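Local coordinates for cellulosomal scaffoldin adaptor protein B (Acetivibrio cellulolyticus, PDB 3BWZ) that acts as a cellulosomal scaffoldin; this piece is a type II cohesin module, a kind that binds dockerin modules to assemble the cellulosome, at residues I140-L145 / G156-I160; F34-Q38 / K93-L98. One frame throughout, in Å; residues are numbered along the deposited sequence.

Contact 1 of 2, residues I140-L145 / G156-I160; sequences IDGTVL and GYSVI
L145 and Y157 make the main apolar contact: methyl CD1 of L145 sits over one face of the Y157 ring, 3.6 Å from its centroid and 10° off the ring normal, a CH-pi contact. I140 comes at the same ring obliquely, its CD1 4.1 Å from Y157 CE2. Farther along, V159 spreads its two methyls against the turn: CG1 faces D141 CB and T143 CG2, and CG2 lies 4.2 Å from CG2 of I140. T143 and V159 point at each other tip to tip.

Polar contacts centre on T143 OG1, which lies at the edge of the Y157 ring, in its plane. Y157 OH is modelled 2.8 Å from T143 OG1 as the donor, but the hydroxyl is too close to another atom of the model, leaving this bond doubtful. The threonine hydroxyl itself donates to I140 O at 2.7 Å, in the carbonyl plane. With OG1 between the backbone N and the carbonyl carbon (chi1 75°), T143 can reach back over its own turn, and I140 O accepts both this hydroxyl and T143 N. The turn, type I' from I140 to T143, is also closed by I140 N to T143 O. A water donates to D141 OD2 and V159 O, bridging the two segments.

No backbone hydrogen bond joins the segments. Strand 143-147 pairs with strand 34-42, whereas strand 158-165 runs between strands 6-11 and 126-130. These two do not pair but pack together in the cohesin beta sandwich; F130 of strand 126-130 touches T143 and V159, and I31, from a loop, L145 and Y157.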
loop_
_atom_site.group_PDB
_atom_site.type_symbol
_atom_site.label_atom_id
_atom_site.label_comp_id
_atom_site.label_asym_id
_atom_site.label_seq_id
_atom_site.Cartn_x
_atom_site.Cartn_y
_atom_site.Cartn_z
ATOM N N ILE A 140 2.500 1.186 13.111
ATOM C CA ILE A 140 1.729 2.389 13.425
ATOM C C ILE A 140 0.554 2.373 12.456
ATOM O O ILE A 140 0.730 2.625 11.249
ATOM C CB ILE A 140 2.573 3.663 13.289
ATOM C CG1 ILE A 140 3.746 3.646 14.287
ATOM C CG2 ILE A 140 1.713 4.902 13.458
ATOM C CD1 ILE A 140 4.747 4.768 14.078
ATOM N N ASP A 141 -0.613 1.990 12.942
ATOM C CA ASP A 141 -1.799 1.846 12.105
ATOM C C ASP A 141 -1.483 1.063 10.875
ATOM O O ASP A 141 -1.812 1.448 9.746
ATOM C CB ASP A 141 -2.418 3.177 11.747
ATOM C CG ASP A 141 -3.017 3.872 12.961
ATOM O OD1 ASP A 141 -3.103 3.269 14.062
ATOM O OD2 ASP A 141 -3.359 5.054 12.823
ATOM N N GLY A 142 -0.862 -0.081 11.087
ATOM C CA GLY A 142 -0.609 -0.995 9.987
ATOM C C GLY A 142 0.573 -0.679 9.118
ATOM O O GLY A 142 0.745 -1.327 8.092
ATOM N N THR A 143 1.411 0.268 9.542
ATOM C CA THR A 143 2.551 0.708 8.746
ATOM C C THR A 143 3.861 0.603 9.521
ATOM O O THR A 143 3.935 0.987 10.676
ATOM C CB THR A 143 2.359 2.157 8.209
ATOM O OG1 THR A 143 2.545 3.122 9.246
ATOM C CG2 THR A 143 0.994 2.343 7.549
ATOM N N VAL A 144 4.899 0.138 8.824
ATOM C CA VAL A 144 6.255 0.191 9.328
ATOM C C VAL A 144 7.078 0.806 8.204
ATOM O O VAL A 144 7.112 0.246 7.097
ATOM C CB VAL A 144 6.822 -1.184 9.710
ATOM C CG1 VAL A 144 8.232 -1.026 10.230
ATOM C CG2 VAL A 144 5.969 -1.829 10.745
ATOM N N LEU A 145 7.711 1.948 8.473
ATOM C CA LEU A 145 8.578 2.598 7.500
ATOM C C LEU A 145 10.011 2.508 7.975
ATOM O O LEU A 145 10.262 2.627 9.176
ATOM C CB LEU A 145 8.162 4.062 7.324
ATOM C CG LEU A 145 6.680 4.345 7.070
ATOM C CD1 LEU A 145 6.475 5.853 6.868
ATOM C CD2 LEU A 145 6.108 3.516 5.926
ATOM N N GLY A 156 6.485 10.672 13.884
ATOM C CA GLY A 156 6.490 11.865 13.079
ATOM C C GLY A 156 5.784 11.830 11.737
ATOM O O GLY A 156 6.070 12.699 10.907
ATOM N N TYR A 157 4.906 10.843 11.491
ATOM C CA TYR A 157 4.132 10.829 10.250
ATOM C C TYR A 157 2.680 10.464 10.486
ATOM O O TYR A 157 2.333 9.705 11.412
ATOM C CB TYR A 157 4.790 9.902 9.216
ATOM C CG TYR A 157 4.797 8.420 9.551
ATOM C CD1 TYR A 157 3.777 7.599 9.101
ATOM C CD2 TYR A 157 5.822 7.834 10.278
ATOM C CE1 TYR A 157 3.765 6.247 9.357
ATOM C CE2 TYR A 157 5.805 6.470 10.547
ATOM C CZ TYR A 157 4.788 5.672 10.082
ATOM O OH TYR A 157 4.791 4.334 10.333
ATOM N N SER A 158 1.811 11.035 9.648
ATOM C CA SER A 158 0.411 10.666 9.691
ATOM C C SER A 158 0.155 9.462 8.797
ATOM O O SER A 158 0.883 9.214 7.824
ATOM C CB SER A 158 -0.440 11.840 9.247
ATOM O OG SER A 158 -0.036 12.233 7.955
ATOM N N VAL A 159 -0.894 8.731 9.135
ATOM C CA VAL A 159 -1.346 7.586 8.366
ATOM C C VAL A 159 -2.770 7.893 7.926
ATOM O O VAL A 159 -3.702 7.866 8.749
ATOM C CB VAL A 159 -1.243 6.275 9.175
ATOM C CG1 VAL A 159 -1.704 5.117 8.315
ATOM C CG2 VAL A 159 0.177 6.058 9.670
ATOM N N ILE A 160 -2.913 8.272 6.652
ATOM C CA ILE A 160 -4.160 8.805 6.132
ATOM C C ILE A 160 -4.909 7.655 5.428
ATOM O O ILE A 160 -4.551 7.217 4.338
ATOM C CB ILE A 160 -3.906 10.012 5.171
ATOM C CG1 ILE A 160 -3.037 11.092 5.829
ATOM C CG2 ILE A 160 -5.211 10.584 4.638
ATOM C CD1 ILE A 160 -2.474 12.093 4.846
HETATM O O HOH W 1 -4.449 5.801 10.554
#

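Contact 2 of 2, residues F34-Q38 / K93-L98; sequences FSGCQ and KAYVSL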
loop_
_atom_site.group_PDB
_atom_site.type_symbol
_atom_site.label_atom_id
_atom_site.label_comp_id
_atom_site.label_asym_id
_atom_site.label_seq_id
_atom_site.Cartn_x
_atom_site.Cartn_y
_atom_site.Cartn_z
ATOM N N PHE A 34 13.771 7.582 3.521
ATOM C CA PHE A 34 12.980 6.382 3.346
ATOM C C PHE A 34 13.700 5.324 2.517
ATOM O O PHE A 34 14.214 5.632 1.455
ATOM C CB PHE A 34 11.681 6.766 2.638
ATOM C CG PHE A 34 10.775 5.592 2.335
ATOM C CD1 PHE A 34 10.666 5.077 1.056
ATOM C CD2 PHE A 34 10.024 5.014 3.330
ATOM C CE1 PHE A 34 9.810 4.038 0.798
ATOM C CE2 PHE A 34 9.172 3.999 3.069
ATOM C CZ PHE A 34 9.075 3.492 1.798
ATOM N N SER A 35 13.646 4.062 2.954
ATOM C CA SER A 35 14.226 2.958 2.213
ATOM C C SER A 35 13.333 1.733 2.035
ATOM O O SER A 35 13.756 0.792 1.389
ATOM C CB SER A 35 15.496 2.475 2.877
ATOM O OG SER A 35 15.193 1.670 4.017
ATOM N N GLY A 36 12.126 1.738 2.585
ATOM C CA GLY A 36 11.297 0.560 2.515
ATOM C C GLY A 36 10.209 0.562 3.549
ATOM O O GLY A 36 10.154 1.424 4.411
ATOM N N CYS A 37 9.342 -0.436 3.463
ATOM C CA CYS A 37 8.197 -0.498 4.348
ATOM C C CYS A 37 7.649 -1.905 4.470
ATOM O O CYS A 37 7.884 -2.743 3.602
ATOM C CB CYS A 37 7.089 0.454 3.897
ATOM S SG CYS A 37 6.444 0.149 2.239
ATOM N N GLN A 38 6.913 -2.145 5.536
ATOM C CA GLN A 38 6.013 -3.267 5.660
ATOM C C GLN A 38 4.631 -2.686 5.949
ATOM O O GLN A 38 4.493 -1.828 6.832
ATOM C CB GLN A 38 6.411 -4.240 6.774
ATOM C CG GLN A 38 5.425 -5.371 6.890
ATOM C CD GLN A 38 5.725 -6.404 7.958
ATOM O OE1 GLN A 38 6.596 -6.211 8.827
ATOM N NE2 GLN A 38 4.963 -7.477 7.939
ATOM N N LYS A 93 8.464 -4.345 1.211
ATOM C CA LYS A 93 9.198 -3.920 0.040
ATOM C C LYS A 93 10.269 -2.978 0.520
ATOM O O LYS A 93 9.951 -1.917 1.054
ATOM C CB LYS A 93 8.195 -3.194 -0.893
ATOM C CG LYS A 93 8.658 -2.821 -2.237
ATOM C CD LYS A 93 7.498 -2.281 -3.076
ATOM C CE LYS A 93 7.966 -1.970 -4.435
ATOM N NZ LYS A 93 6.830 -1.542 -5.251
ATOM N N ALA A 94 11.532 -3.348 0.341
ATOM C CA ALA A 94 12.611 -2.579 0.936
ATOM C C ALA A 94 13.925 -2.798 0.222
ATOM O O ALA A 94 14.256 -3.904 -0.192
ATOM C CB ALA A 94 12.745 -2.903 2.431
ATOM N N TYR A 95 14.692 -1.736 0.107
ATOM C CA TYR A 95 16.054 -1.860 -0.381
ATOM C C TYR A 95 16.948 -2.575 0.629
ATOM O O TYR A 95 16.850 -2.343 1.823
ATOM C CB TYR A 95 16.637 -0.496 -0.680
ATOM C CG TYR A 95 16.010 0.268 -1.838
ATOM C CD1 TYR A 95 15.945 1.654 -1.806
ATOM C CD2 TYR A 95 15.563 -0.365 -3.002
ATOM C CE1 TYR A 95 15.461 2.378 -2.885
ATOM C CE2 TYR A 95 15.079 0.360 -4.059
ATOM C CZ TYR A 95 15.030 1.718 -3.997
ATOM O OH TYR A 95 14.533 2.397 -5.089
ATOM N N VAL A 96 17.847 -3.434 0.135
ATOM C CA VAL A 96 18.798 -4.146 0.964
ATOM C C VAL A 96 20.193 -3.536 0.883
ATOM O O VAL A 96 20.916 -3.520 1.870
ATOM C CB VAL A 96 18.821 -5.655 0.594
ATOM C CG1 VAL A 96 19.904 -6.418 1.359
ATOM C CG2 VAL A 96 17.442 -6.261 0.834
ATOM N N SER A 97 20.567 -3.021 -0.288
ATOM C CA SER A 97 21.909 -2.459 -0.495
ATOM C C SER A 97 21.940 -1.026 -0.011
ATOM O O SER A 97 22.040 -0.060 -0.798
ATOM C CB SER A 97 22.289 -2.557 -1.962
ATOM O OG SER A 97 22.345 -3.900 -2.378
ATOM N N LEU A 98 21.852 -0.876 1.308
ATOM C CA LEU A 98 21.656 0.445 1.906
ATOM C C LEU A 98 22.884 1.333 1.874
ATOM O O LEU A 98 22.753 2.541 1.750
ATOM C CB LEU A 98 21.106 0.312 3.323
ATOM C CG LEU A 98 19.700 -0.291 3.419
ATOM C CD1 LEU A 98 19.273 -0.428 4.867
ATOM C CD2 LEU A 98 18.675 0.549 2.645
HETATM O O HOH W 2 15.361 -1.128 3.880
#
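G36 and A94 face each other as an antiparallel non-hydrogen-bonded pair, their CA atoms only 3.8 Å apart. Lacking a side chain, G36 lets the backbones come this close; A94 CB rests 3.8 Å from G36 CA. Three backbone bonds flank the pair. C37 and K93 exchange two, C37 N to K93 O and K93 N to C37 O, each 2.9 Å; the second is nearly along the C=O axis, the first tilted 31° from the carbonyl plane. Beyond G36, Y95 N donates to S35 O at 3.0 Å, with a straight approach of 163° at the hydrogen.

This end of strand 34-42 meets the last residues of strand 88-94 within the jelly-roll beta sandwich of the cohesin fold, just where the second chain leaves the sheet for helix 98-104. L98, the first residue of that helix, turns back so that its CD2 lies 3.7 Å from S35 CB. The S35 hydroxyl accepts from a water that also donates to Y95 O, and bonds to D147 O on the neighbouring strand 143-147.

Farther out, C37 and K93 point to the same face of the sheet, but the lysine runs fully extended away from the cysteine, and its NZ bonds to V113 O on strand 111-120. The Y95 hydroxyl bonds to E108 OE2 and S72 N, while its ring packs edge-to-face with Y101 and F74. Within 34-38, F34 reaches forward along its own strand, with CG anti to the backbone N (chi1 178°), and lays one ring face against G36 N; F34 O meanwhile bonds to Y101 OH.

Strands 143-147 and 34-42 are antiparallel neighbours in the sheet and join contact 1 to contact 2, whose centres are 15 Å apart. V144 N lies 2.8 Å from Q38 O, a probable hydrogen bond, and V144 O packs against C37 CB at 3.2 Å. L145 belongs to both surroundings: while CD1 serves contact 1, CD2 lies 3.8 Å from C37 CB and 4.2 Å from F34 CE2. Along the chain the two follow in series, 93-98 being passed before 140-145 begins. Strand 34-42 thus lies between 143-147 and 88-94, linking the two contacts across the sheet; neither segment pair holds a metal or ligand.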